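Local coordinates for protein kojibiose phosphorylase (Gut metagenome, PDB 6W0P) that is a kojibiose phosphorylase of glycoside hydrolase family 65, with a helical catalytic domain and a small C-terminal beta domain, at residues A[676-690]-A[695-709]. Residues are numbered along the deposited sequence; the frame is centred on the assembly and turned at random.
Sequences IVYGFGGLMIKNDIL and TSNKNWNYYQFKITF
Phe680 of helix 666-680 packs against Asn697, Trp700 and Tyr703. The contact joins helix 666-680, the last helix of the chain, to the C-terminal beta region, whose five-stranded sheet includes strand 702-709 and, at its edge, strand 303-305. The Phe680 side chain leaves the helix with CG anti to its carbonyl carbon (chi1 -65°), which sets the ring against Ser696, Asn697 and Trp700. Its CB lies against the phenol of Tyr703, 3.8 Å from Tyr703 CZ. CD1 and CE1 lie near Ser696 O, which approaches the ring obliquely, CE1 at 3.6 Å. CD2 is nearest to Trp700 CZ3, where the two rings meet obliquely with planes at 64°. CE2 and CZ reach the amide nitrogen of Asn697. One face of the ring is covered by Asn697 CB in a CH-pi contact, 4.0 Å from the centroid. Phe645 of helix 638-645 meets the same ring edge-to-face.

Farther along the strand, every second side chain turns to the helix or the hairpin after it. Val677 lays CG2 over one face of Phe705, and Gly681 CA comes to Phe705 CE2. Leu683 and Ile707 meet tip to tip through their CD1 atoms. Strands 684-686 and 689-692 form a hairpin with a type I' turn. From it, Ile685 CD1 sits over the centre of the Phe709 ring, while Leu690 slides past with CD1 against CD2 of that ring. Asp688 brings OD1 to the ring edge, and its OD2 forms a salt bridge with Lys710.

The backbone also bonds across the contact. Thr695 N donates a nearly straight bond to Phe680 O (2.8 Å, 167°). Tyr703 OH donates to Thr695 O at 2.8 Å, in the carbonyl plane.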
ATOM      1  N   ILE A 676      34.866 -12.775   8.800  1.00 28.43           N
ATOM      2  CA  ILE A 676      36.270 -13.259   8.993  1.00 28.79           C
ATOM      3  C   ILE A 676      36.926 -12.457  10.131  1.00 28.18           C
ATOM      4  O   ILE A 676      37.433 -13.116  11.068  1.00 28.43           O
ATOM      5  CB  ILE A 676      37.065 -13.232   7.673  1.00 29.21           C
ATOM      6  CG1 ILE A 676      36.557 -14.322   6.715  1.00 29.68           C
ATOM      7  CG2 ILE A 676      38.556 -13.349   7.959  1.00 29.34           C
ATOM      8  CD1 ILE A 676      37.177 -14.300   5.301  1.00 29.59           C
ATOM      9  N   VAL A 677      36.840 -11.118  10.115  1.00 27.52           N
ATOM     10  CA  VAL A 677      37.656 -10.241  11.013  1.00 27.73           C
ATOM     11  C   VAL A 677      36.944  -9.993  12.356  1.00 28.04           C
ATOM     12  O   VAL A 677      37.612 -10.132  13.408  1.00 28.75           O
ATOM     13  CB  VAL A 677      38.074  -8.941  10.312  1.00 27.84           C
ATOM     14  CG1 VAL A 677      38.784  -7.996  11.252  1.00 27.97           C
ATOM     15  CG2 VAL A 677      38.966  -9.217   9.117  1.00 28.12           C
ATOM     16  N   TYR A 678      35.662  -9.654  12.371  1.00 28.07           N
ATOM     17  CA  TYR A 678      34.872  -9.533  13.623  1.00 28.92           C
ATOM     18  C   TYR A 678      34.544 -10.920  14.187  1.00 29.14           C
ATOM     19  O   TYR A 678      34.474 -11.063  15.411  1.00 28.91           O
ATOM     20  CB  TYR A 678      33.587  -8.736  13.418  1.00 28.91           C
ATOM     21  CG  TYR A 678      33.801  -7.254  13.269  1.00 29.94           C
ATOM     22  CD1 TYR A 678      34.334  -6.498  14.301  1.00 30.82           C
ATOM     23  CD2 TYR A 678      33.456  -6.592  12.104  1.00 30.66           C
ATOM     24  CE1 TYR A 678      34.539  -5.129  14.178  1.00 31.04           C
ATOM     25  CE2 TYR A 678      33.644  -5.224  11.968  1.00 31.29           C
ATOM     26  CZ  TYR A 678      34.207  -4.496  13.000  1.00 30.93           C
ATOM     27  OH  TYR A 678      34.345  -3.147  12.865  1.00 31.96           O
ATOM     28  N   GLY A 679      34.340 -11.898  13.306  1.00 29.43           N
ATOM     29  CA  GLY A 679      33.886 -13.251  13.665  1.00 29.46           C
ATOM     30  C   GLY A 679      35.045 -14.107  14.123  1.00 29.85           C
ATOM     31  O   GLY A 679      35.336 -14.112  15.332  1.00 29.96           O
ATOM     32  N   PHE A 680      35.668 -14.827  13.198  1.00 29.70           N
ATOM     33  CA  PHE A 680      36.776 -15.748  13.515  1.00 30.46           C
ATOM     34  C   PHE A 680      37.888 -14.961  14.201  1.00 30.84           C
ATOM     35  O   PHE A 680      38.400 -15.483  15.172  1.00 32.57           O
ATOM     36  CB  PHE A 680      37.226 -16.511  12.276  1.00 30.65           C
ATOM     37  CG  PHE A 680      36.168 -17.430  11.722  1.00 30.59           C
ATOM     38  CD1 PHE A 680      35.671 -18.484  12.475  1.00 31.20           C
ATOM     39  CD2 PHE A 680      35.658 -17.239  10.455  1.00 30.02           C
ATOM     40  CE1 PHE A 680      34.684 -19.316  11.971  1.00 31.14           C
ATOM     41  CE2 PHE A 680      34.679 -18.075   9.954  1.00 30.00           C
ATOM     42  CZ  PHE A 680      34.184 -19.098  10.710  1.00 30.44           C
ATOM     43  N   GLY A 681      38.207 -13.745  13.755  1.00 31.10           N
ATOM     44  CA  GLY A 681      39.296 -12.930  14.334  1.00 30.75           C
ATOM     45  C   GLY A 681      38.943 -12.356  15.700  1.00 30.84           C
ATOM     46  O   GLY A 681      39.874 -12.073  16.467  1.00 31.60           O
ATOM     47  N   GLY A 682      37.656 -12.187  16.008  1.00 30.18           N
ATOM     48  CA  GLY A 682      37.175 -11.558  17.257  1.00 30.22           C
ATOM     49  C   GLY A 682      37.641 -10.117  17.404  1.00 30.49           C
ATOM     50  O   GLY A 682      37.765  -9.645  18.525  1.00 30.64           O
ATOM     51  N   LEU A 683      37.851  -9.397  16.306  1.00 30.97           N
ATOM     52  CA  LEU A 683      38.270  -7.978  16.379  1.00 31.68           C
ATOM     53  C   LEU A 683      37.225  -7.148  17.149  1.00 31.85           C
ATOM     54  O   LEU A 683      36.014  -7.301  16.920  1.00 29.97           O
ATOM     55  CB  LEU A 683      38.478  -7.436  14.964  1.00 31.77           C
ATOM     56  CG  LEU A 683      38.687  -5.925  14.899  1.00 31.33           C
ATOM     57  CD1 LEU A 683      40.018  -5.541  15.493  1.00 31.24           C
ATOM     58  CD2 LEU A 683      38.577  -5.441  13.465  1.00 30.76           C
ATOM     59  N   MET A 684      37.704  -6.307  18.056  1.00 33.88           N
ATOM     60  CA  MET A 684      36.884  -5.354  18.839  1.00 36.00           C
ATOM     61  C   MET A 684      37.815  -4.281  19.415  1.00 35.92           C
ATOM     62  O   MET A 684      38.912  -4.628  19.939  1.00 35.85           O
ATOM     63  CB  MET A 684      36.142  -6.115  19.948  1.00 38.83           C
ATOM     64  CG  MET A 684      35.257  -5.269  20.838  1.00 42.13           C
ATOM     65  SD  MET A 684      34.452  -6.237  22.187  1.00 47.60           S
ATOM     66  CE  MET A 684      35.837  -6.682  23.232  1.00 47.56           C
ATOM     67  N   ILE A 685      37.417  -3.016  19.303  1.00 36.07           N
ATOM     68  CA  ILE A 685      38.082  -1.876  20.001  1.00 37.34           C
ATOM     69  C   ILE A 685      37.333  -1.625  21.314  1.00 38.61           C
ATOM     70  O   ILE A 685      36.157  -1.288  21.265  1.00 38.74           O
ATOM     71  CB  ILE A 685      38.112  -0.608  19.130  1.00 37.35           C
ATOM     72  CG1 ILE A 685      38.601  -0.885  17.709  1.00 36.91           C
ATOM     73  CG2 ILE A 685      38.909   0.502  19.813  1.00 37.75           C
ATOM     74  CD1 ILE A 685      40.009  -1.417  17.620  1.00 37.23           C
ATOM     75  N   LYS A 686      38.003  -1.778  22.446  1.00 41.90           N
ATOM     76  CA  LYS A 686      37.447  -1.483  23.796  1.00 44.90           C
ATOM     77  C   LYS A 686      38.401  -0.533  24.527  1.00 43.45           C
ATOM     78  O   LYS A 686      39.627  -0.833  24.551  1.00 40.80           O
ATOM     79  CB  LYS A 686      37.245  -2.778  24.588  1.00 48.06           C
ATOM     80  CG  LYS A 686      36.312  -2.642  25.780  1.00 51.56           C
ATOM     81  CD  LYS A 686      36.070  -3.958  26.515  1.00 55.65           C
ATOM     82  CE  LYS A 686      35.110  -3.800  27.682  1.00 58.61           C
ATOM     83  NZ  LYS A 686      35.309  -4.858  28.706  1.00 61.79           N
ATOM     84  N   ASN A 687      37.847   0.557  25.079  1.00 43.47           N
ATOM     85  CA  ASN A 687      38.588   1.666  25.734  1.00 43.80           C
ATOM     86  C   ASN A 687      39.796   2.016  24.865  1.00 43.40           C
ATOM     87  O   ASN A 687      40.903   2.153  25.421  1.00 42.99           O
ATOM     88  CB  ASN A 687      39.018   1.301  27.162  1.00 44.87           C
ATOM     89  CG  ASN A 687      37.845   0.853  28.011  1.00 46.37           C
ATOM     90  OD1 ASN A 687      36.742   1.391  27.895  1.00 44.86           O
ATOM     91  ND2 ASN A 687      38.068  -0.128  28.876  1.00 46.57           N
ATOM     92  N   ASP A 688      39.605   2.083  23.541  1.00 42.49           N
ATOM     93  CA  ASP A 688      40.628   2.586  22.586  1.00 41.35           C
ATOM     94  C   ASP A 688      41.836   1.634  22.534  1.00 39.76           C
ATOM     95  O   ASP A 688      42.931   2.106  22.188  1.00 39.08           O
ATOM     96  CB  ASP A 688      41.045   4.006  22.986  1.00 41.91           C
ATOM     97  CG  ASP A 688      41.651   4.774  21.835  1.00 42.27           C
ATOM     98  OD1 ASP A 688      41.131   4.618  20.728  1.00 42.93           O
ATOM     99  OD2 ASP A 688      42.642   5.494  22.052  1.00 41.50           O
ATOM    100  N   ILE A 689      41.634   0.351  22.864  1.00 38.47           N
ATOM    101  CA  ILE A 689      42.645  -0.747  22.785  1.00 37.95           C
ATOM    102  C   ILE A 689      42.094  -1.794  21.815  1.00 36.63           C
ATOM    103  O   ILE A 689      40.962  -2.260  22.028  1.00 35.56           O
ATOM    104  CB  ILE A 689      42.910  -1.410  24.156  1.00 38.98           C
ATOM    105  CG1 ILE A 689      43.221  -0.428  25.296  1.00 40.34           C
ATOM    106  CG2 ILE A 689      43.964  -2.484  24.016  1.00 38.91           C
ATOM    107  CD1 ILE A 689      44.570   0.242  25.217  1.00 41.58           C
ATOM    108  N   LEU A 690      42.882  -2.200  20.823  1.00 35.52           N
ATOM    109  CA  LEU A 690      42.487  -3.275  19.888  1.00 34.30           C
ATOM    110  C   LEU A 690      42.541  -4.621  20.617  1.00 33.29           C
ATOM    111  O   LEU A 690      43.605  -4.947  21.185  1.00 33.53           O
ATOM    112  CB  LEU A 690      43.415  -3.249  18.668  1.00 34.48           C
ATOM    113  CG  LEU A 690      43.040  -4.204  17.542  1.00 33.72           C
ATOM    114  CD1 LEU A 690      43.076  -3.485  16.207  1.00 33.91           C
ATOM    115  CD2 LEU A 690      43.967  -5.399  17.518  1.00 34.11           C
ATOM    116  N   THR A 695      39.511 -17.559  16.658  1.00 34.49           N
ATOM    117  CA  THR A 695      38.949 -18.932  16.691  1.00 34.92           C
ATOM    118  C   THR A 695      39.071 -19.530  15.285  1.00 35.45           C
ATOM    119  O   THR A 695      39.422 -18.794  14.351  1.00 35.57           O
ATOM    120  CB  THR A 695      37.513 -18.911  17.227  1.00 34.99           C
ATOM    121  OG1 THR A 695      36.766 -17.934  16.496  1.00 34.47           O
ATOM    122  CG2 THR A 695      37.451 -18.603  18.709  1.00 35.21           C
ATOM    123  N   SER A 696      38.794 -20.817  15.148  1.00 36.41           N
ATOM    124  CA  SER A 696      39.125 -21.622  13.946  1.00 37.77           C
ATOM    125  C   SER A 696      37.899 -21.701  13.039  1.00 37.75           C
ATOM    126  O   SER A 696      36.771 -21.849  13.563  1.00 37.50           O
ATOM    127  CB  SER A 696      39.579 -23.014  14.341  1.00 38.30           C
ATOM    128  OG  SER A 696      40.775 -22.967  15.105  1.00 39.47           O
ATOM    129  N   ASN A 697      38.127 -21.631  11.729  1.00 38.84           N
ATOM    130  CA  ASN A 697      37.182 -22.145  10.705  1.00 38.82           C
ATOM    131  C   ASN A 697      37.583 -23.598  10.435  1.00 39.77           C
ATOM    132  O   ASN A 697      38.729 -23.798  10.013  1.00 39.69           O
ATOM    133  CB  ASN A 697      37.210 -21.284   9.451  1.00 38.54           C
ATOM    134  CG  ASN A 697      36.204 -21.717   8.404  1.00 38.54           C
ATOM    135  OD1 ASN A 697      35.940 -22.901   8.263  1.00 38.98           O
ATOM    136  ND2 ASN A 697      35.652 -20.768   7.660  1.00 38.78           N
ATOM    137  N   LYS A 698      36.690 -24.555  10.680  1.00 41.31           N
ATOM    138  CA  LYS A 698      36.989 -26.021  10.650  1.00 44.36           C
ATOM    139  C   LYS A 698      37.575 -26.398   9.286  1.00 41.69           C
ATOM    140  O   LYS A 698      38.444 -27.244   9.251  1.00 42.03           O
ATOM    141  CB  LYS A 698      35.749 -26.864  11.016  1.00 47.49           C
ATOM    142  CG  LYS A 698      34.879 -27.361   9.864  1.00 50.68           C
ATOM    143  CD  LYS A 698      33.378 -27.272  10.118  1.00 53.41           C
ATOM    144  CE  LYS A 698      32.542 -27.657   8.907  1.00 55.85           C
ATOM    145  NZ  LYS A 698      31.180 -27.064   8.962  1.00 56.13           N
ATOM    146  N   ASN A 699      37.153 -25.709   8.230  1.00 40.70           N
ATOM    147  CA  ASN A 699      37.536 -25.960   6.817  1.00 39.82           C
ATOM    148  C   ASN A 699      38.903 -25.364   6.464  1.00 38.40           C
ATOM    149  O   ASN A 699      39.367 -25.630   5.338  1.00 39.53           O
ATOM    150  CB  ASN A 699      36.483 -25.369   5.875  1.00 39.77           C
ATOM    151  CG  ASN A 699      35.116 -25.974   6.116  1.00 40.29           C
ATOM    152  OD1 ASN A 699      34.979 -27.192   6.202  1.00 39.78           O
ATOM    153  ND2 ASN A 699      34.106 -25.133   6.246  1.00 40.17           N
ATOM    154  N   TRP A 700      39.512 -24.532   7.308  1.00 36.57           N
ATOM    155  CA  TRP A 700      40.774 -23.828   6.938  1.00 35.89           C
ATOM    156  C   TRP A 700      41.924 -24.262   7.860  1.00 36.38           C
ATOM    157  O   TRP A 700      41.770 -24.169   9.093  1.00 35.08           O
ATOM    158  CB  TRP A 700      40.625 -22.302   6.985  1.00 34.66           C
ATOM    159  CG  TRP A 700      39.494 -21.702   6.207  1.00 34.25           C
ATOM    160  CD1 TRP A 700      38.866 -22.226   5.121  1.00 33.89           C
ATOM    161  CD2 TRP A 700      38.890 -20.413   6.434  1.00 33.79           C
ATOM    162  NE1 TRP A 700      37.882 -21.381   4.694  1.00 33.72           N
ATOM    163  CE2 TRP A 700      37.876 -20.257   5.470  1.00 33.76           C
ATOM    164  CE3 TRP A 700      39.098 -19.388   7.357  1.00 33.24           C
ATOM    165  CZ2 TRP A 700      37.080 -19.113   5.390  1.00 33.74           C
ATOM    166  CZ3 TRP A 700      38.303 -18.267   7.293  1.00 34.05           C
ATOM    167  CH2 TRP A 700      37.293 -18.135   6.329  1.00 33.63           C
ATOM    168  N   ASN A 701      43.073 -24.587   7.267  1.00 37.13           N
ATOM    169  CA  ASN A 701      44.360 -24.837   7.977  1.00 37.57           C
ATOM    170  C   ASN A 701      44.804 -23.541   8.651  1.00 35.98           C
ATOM    171  O   ASN A 701      45.082 -23.566   9.829  1.00 36.34           O
ATOM    172  CB  ASN A 701      45.450 -25.334   7.024  1.00 39.47           C
ATOM    173  CG  ASN A 701      45.072 -26.653   6.390  1.00 41.10           C
ATOM    174  OD1 ASN A 701      44.462 -27.492   7.064  1.00 42.56           O
ATOM    175  ND2 ASN A 701      45.401 -26.827   5.110  1.00 41.94           N
ATOM    176  N   TYR A 702      44.789 -22.431   7.929  1.00 34.43           N
ATOM    177  CA  TYR A 702      45.037 -21.091   8.494  1.00 33.82           C
ATOM    178  C   TYR A 702      44.248 -20.066   7.694  1.00 33.31           C
ATOM    179  O   TYR A 702      43.812 -20.360   6.569  1.00 34.10           O
ATOM    180  CB  TYR A 702      46.540 -20.812   8.567  1.00 34.44           C
ATOM    181  CG  TYR A 702      47.297 -20.546   7.286  1.00 35.06           C
ATOM    182  CD1 TYR A 702      47.170 -19.335   6.610  1.00 35.13           C
ATOM    183  CD2 TYR A 702      48.222 -21.468   6.788  1.00 35.55           C
ATOM    184  CE1 TYR A 702      47.884 -19.076   5.447  1.00 35.48           C
ATOM    185  CE2 TYR A 702      48.960 -21.215   5.640  1.00 35.09           C
ATOM    186  CZ  TYR A 702      48.789 -20.015   4.974  1.00 36.20           C
ATOM    187  OH  TYR A 702      49.520 -19.734   3.858  1.00 38.96           O
ATOM    188  N   TYR A 703      44.047 -18.895   8.286  1.00 32.08           N
ATOM    189  CA  TYR A 703      43.623 -17.674   7.571  1.00 31.24           C
ATOM    190  C   TYR A 703      44.500 -16.527   8.058  1.00 31.07           C
ATOM    191  O   TYR A 703      45.067 -16.591   9.189  1.00 30.87           O
ATOM    192  CB  TYR A 703      42.136 -17.379   7.782  1.00 30.91           C
ATOM    193  CG  TYR A 703      41.730 -17.186   9.217  1.00 31.41           C
ATOM    194  CD1 TYR A 703      41.366 -18.253  10.016  1.00 31.62           C
ATOM    195  CD2 TYR A 703      41.692 -15.921   9.777  1.00 31.83           C
ATOM    196  CE1 TYR A 703      41.007 -18.070  11.344  1.00 32.05           C
ATOM    197  CE2 TYR A 703      41.309 -15.714  11.093  1.00 31.43           C
ATOM    198  CZ  TYR A 703      40.970 -16.794  11.881  1.00 31.53           C
ATOM    199  OH  TYR A 703      40.605 -16.586  13.177  1.00 31.77           O
ATOM    200  N   GLN A 704      44.578 -15.483   7.240  1.00 30.09           N
ATOM    201  CA  GLN A 704      45.376 -14.279   7.555  1.00 29.62           C
ATOM    202  C   GLN A 704      44.613 -13.081   7.020  1.00 28.75           C
ATOM    203  O   GLN A 704      44.183 -13.156   5.850  1.00 28.17           O
ATOM    204  CB  GLN A 704      46.779 -14.399   6.957  1.00 30.14           C
ATOM    205  CG  GLN A 704      47.693 -13.205   7.217  1.00 30.18           C
ATOM    206  CD  GLN A 704      49.052 -13.450   6.609  1.00 30.70           C
ATOM    207  OE1 GLN A 704      49.876 -14.186   7.146  1.00 32.20           O
ATOM    208  NE2 GLN A 704      49.294 -12.850   5.464  1.00 30.27           N
ATOM    209  N   PHE A 705      44.451 -12.053   7.851  1.00 27.96           N
ATOM    210  CA  PHE A 705      43.820 -10.768   7.477  1.00 28.03           C
ATOM    211  C   PHE A 705      44.762  -9.623   7.839  1.00 28.55           C
ATOM    212  O   PHE A 705      45.683  -9.841   8.649  1.00 28.71           O
ATOM    213  CB  PHE A 705      42.440 -10.607   8.109  1.00 27.22           C
ATOM    214  CG  PHE A 705      42.386 -10.551   9.612  1.00 27.42           C
ATOM    215  CD1 PHE A 705      42.498  -9.346  10.287  1.00 27.53           C
ATOM    216  CD2 PHE A 705      42.106 -11.692  10.346  1.00 27.46           C
ATOM    217  CE1 PHE A 705      42.419  -9.300  11.671  1.00 27.78           C
ATOM    218  CE2 PHE A 705      42.030 -11.644  11.730  1.00 27.82           C
ATOM    219  CZ  PHE A 705      42.182 -10.449  12.387  1.00 27.75           C
ATOM    220  N   LYS A 706      44.561  -8.475   7.184  1.00 28.70           N
ATOM    221  CA  LYS A 706      45.325  -7.221   7.373  1.00 29.19           C
ATOM    222  C   LYS A 706      44.335  -6.082   7.619  1.00 29.21           C
ATOM    223  O   LYS A 706      43.317  -5.996   6.875  1.00 29.78           O
ATOM    224  CB  LYS A 706      46.204  -6.942   6.161  1.00 29.57           C
ATOM    225  CG  LYS A 706      47.319  -7.955   5.928  1.00 30.89           C
ATOM    226  CD  LYS A 706      48.133  -7.623   4.702  1.00 31.28           C
ATOM    227  CE  LYS A 706      49.182  -8.651   4.358  1.00 32.76           C
ATOM    228  NZ  LYS A 706      50.437  -8.395   5.101  1.00 33.85           N
ATOM    229  N   ILE A 707      44.626  -5.265   8.628  1.00 29.10           N
ATOM    230  CA  ILE A 707      43.838  -4.083   9.069  1.00 28.89           C
ATOM    231  C   ILE A 707      44.813  -3.029   9.592  1.00 29.52           C
ATOM    232  O   ILE A 707      45.933  -3.373  10.027  1.00 30.67           O
ATOM    233  CB  ILE A 707      42.790  -4.424  10.147  1.00 28.62           C
ATOM    234  CG1 ILE A 707      43.423  -4.993  11.416  1.00 28.93           C
ATOM    235  CG2 ILE A 707      41.715  -5.336   9.592  1.00 28.57           C
ATOM    236  CD1 ILE A 707      42.423  -5.371  12.484  1.00 28.91           C
ATOM    237  N   THR A 708      44.380  -1.783   9.557  1.00 29.73           N
ATOM    238  CA  THR A 708      45.162  -0.611  10.007  1.00 30.46           C
ATOM    239  C   THR A 708      44.404   0.061  11.149  1.00 30.40           C
ATOM    240  O   THR A 708      43.215   0.412  10.971  1.00 30.06           O
ATOM    241  CB  THR A 708      45.430   0.358   8.852  1.00 30.36           C
ATOM    242  OG1 THR A 708      46.186  -0.399   7.905  1.00 30.25           O
ATOM    243  CG2 THR A 708      46.165   1.615   9.276  1.00 30.89           C
ATOM    244  N   PHE A 709      45.090   0.218  12.270  1.00 30.49           N
ATOM    245  CA  PHE A 709      44.603   0.945  13.450  1.00 31.24           C
ATOM    246  C   PHE A 709      45.754   1.792  13.985  1.00 31.25           C
ATOM    247  O   PHE A 709      46.888   1.245  14.153  1.00 30.68           O
ATOM    248  CB  PHE A 709      44.076  -0.073  14.458  1.00 31.91           C
ATOM    249  CG  PHE A 709      43.497   0.546  15.698  1.00 32.30           C
ATOM    250  CD1 PHE A 709      42.420   1.403  15.610  1.00 33.05           C
ATOM    251  CD2 PHE A 709      44.005   0.247  16.945  1.00 33.55           C
ATOM    252  CE1 PHE A 709      41.860   1.963  16.751  1.00 33.39           C
ATOM    253  CE2 PHE A 709      43.453   0.820  18.087  1.00 34.18           C
ATOM    254  CZ  PHE A 709      42.386   1.681  17.987  1.00 33.69           C
TER
HETATM  255  O   HOH W   1      36.619 -15.437  17.453  1.00 26.55           O